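Local atomic coordinates of GEO10716p1 (Drosophila melanogaster, PDB entry 7BTG), a protein that probably removes phosphate from phosphorylated arginine as a low molecular weight protein tyrosine phosphatase family member. Residues A19-K22 with H23-V26. The protein carries 1 engineered substitution. Residues are numbered along the deposited sequence; the frame is centred on the assembly and turned at random.
Sequences AILK and HLVV. With PO4 (phosphate ion), chain C.
Ala-19 O accepts a hydrogen bond from His-23 N (3.0 Å), an i to i+4 bond of helix 13-27. This helix is the crossover of a beta-alpha-beta unit between parallel strands 2-7 and 34-39. Ile-20 O takes Leu-24 N in the carbonyl plane, with an N-H...O angle of 167°. Ile-20 CG2 lies 4.3 Å from Leu-24 CD1. Both side chains pack against helix 133-154, Ile-20 on Tyr-139 and Leu-24 on Leu-150. Leu-21 O receives Val-25 N, tilted 24° from the carbonyl plane. With CG anti to the backbone N (chi1 -179°), Leu-21 brings CD1 within 4.1 Å of Val-25 CG1. Both side chains also touch Trp-33, in the loop before strand 34-39. An alanine in place of Val-25 removes both methyls and would probably cost Leu-21 CD1 and Trp-33 a packing partner each. Val-26 N gives Lys-22 O a weak hydrogen bond, and Val-26 CG1 lies 3.3 Å from Lys-22 O. Extended beyond CG, the Lys-22 chain carries NZ to a salt bridge with Glu-18 and to a phosphate ion that probably came from the crystallisation solution. His-66 also binds this ion. Lys-22 NZ donates a weak hydrogen bond to phosphate O1 at 3.2 Å.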
loop_
_atom_site.group_PDB
_atom_site.type_symbol
_atom_site.label_atom_id
_atom_site.label_comp_id
_atom_site.label_asym_id
_atom_site.label_seq_id
_atom_site.Cartn_x
_atom_site.Cartn_y
_atom_site.Cartn_z
ATOM N N ALA A 19 -5.261 5.640 -1.091
ATOM C CA ALA A 19 -5.871 6.922 -1.418
ATOM C C ALA A 19 -4.910 7.813 -2.205
ATOM O O ALA A 19 -5.330 8.527 -3.128
ATOM C CB ALA A 19 -6.310 7.616 -0.132
ATOM N N ILE A 20 -3.621 7.779 -1.847
ATOM C CA ILE A 20 -2.601 8.577 -2.528
ATOM C C ILE A 20 -2.498 8.189 -3.997
ATOM O O ILE A 20 -2.511 9.046 -4.891
ATOM C CB ILE A 20 -1.243 8.417 -1.823
ATOM C CG1 ILE A 20 -1.148 9.376 -0.642
ATOM C CG2 ILE A 20 -0.094 8.613 -2.818
ATOM C CD1 ILE A 20 0.024 9.106 0.270
ATOM N N LEU A 21 -2.371 6.892 -4.268
ATOM C CA LEU A 21 -2.237 6.439 -5.643
ATOM C C LEU A 21 -3.525 6.671 -6.413
ATOM O O LEU A 21 -3.492 6.973 -7.615
ATOM C CB LEU A 21 -1.857 4.959 -5.684
ATOM C CG LEU A 21 -1.679 4.462 -7.115
ATOM C CD1 LEU A 21 -0.594 5.310 -7.765
ATOM C CD2 LEU A 21 -1.349 2.972 -7.190
ATOM N N LYS A 22 -4.669 6.514 -5.738
ATOM C CA LYS A 22 -5.944 6.844 -6.364
ATOM C C LYS A 22 -5.966 8.296 -6.838
ATOM O O LYS A 22 -6.444 8.584 -7.944
ATOM C CB LYS A 22 -7.097 6.577 -5.397
ATOM C CG LYS A 22 -7.769 5.240 -5.616
ATOM C CD LYS A 22 -8.711 4.869 -4.471
ATOM C CE LYS A 22 -9.409 3.542 -4.778
ATOM N NZ LYS A 22 -10.497 3.258 -3.811
ATOM N N HIS A 23 -5.439 9.218 -6.020
ATOM C CA HIS A 23 -5.364 10.620 -6.413
ATOM C C HIS A 23 -4.419 10.811 -7.592
ATOM O O HIS A 23 -4.774 11.453 -8.586
ATOM C CB HIS A 23 -4.922 11.482 -5.234
ATOM C CG HIS A 23 -4.901 12.955 -5.533
ATOM N ND1 HIS A 23 -5.978 13.622 -6.081
ATOM C CD2 HIS A 23 -3.929 13.887 -5.365
ATOM C CE1 HIS A 23 -5.673 14.899 -6.236
ATOM N NE2 HIS A 23 -4.437 15.087 -5.809
ATOM N N LEU A 24 -3.217 10.241 -7.506
ATOM C CA LEU A 24 -2.250 10.389 -8.585
ATOM C C LEU A 24 -2.833 9.971 -9.931
ATOM O O LEU A 24 -2.644 10.674 -10.932
ATOM C CB LEU A 24 -0.982 9.594 -8.271
ATOM C CG LEU A 24 -0.096 10.180 -7.173
ATOM C CD1 LEU A 24 1.064 9.234 -6.885
ATOM C CD2 LEU A 24 0.429 11.586 -7.534
ATOM N N VAL A 25 -3.560 8.847 -9.984
ATOM C CA VAL A 25 -4.020 8.368 -11.285
ATOM C C VAL A 25 -5.134 9.229 -11.850
ATOM O O VAL A 25 -5.342 9.223 -13.068
ATOM C CB VAL A 25 -4.498 6.902 -11.283
ATOM C CG1 VAL A 25 -3.562 6.014 -10.479
ATOM C CG2 VAL A 25 -5.939 6.796 -10.829
ATOM N N VAL A 26 -5.872 9.962 -11.013
ATOM C CA VAL A 26 -6.831 10.903 -11.579
ATOM C C VAL A 26 -6.123 12.195 -11.990
ATOM O O VAL A 26 -6.375 12.728 -13.075
ATOM C CB VAL A 26 -8.010 11.153 -10.610
ATOM C CG1 VAL A 26 -8.551 9.843 -10.090
ATOM C CG2 VAL A 26 -7.647 12.084 -9.461
HETATM P P PO4 C . -12.343 0.844 -1.115
HETATM O O1 PO4 C . -12.650 1.240 -2.544
HETATM O O2 PO4 C . -11.751 2.009 -0.343
HETATM O O3 PO4 C . -13.632 0.440 -0.445
HETATM O O4 PO4 C . -11.440 -0.385 -1.140
#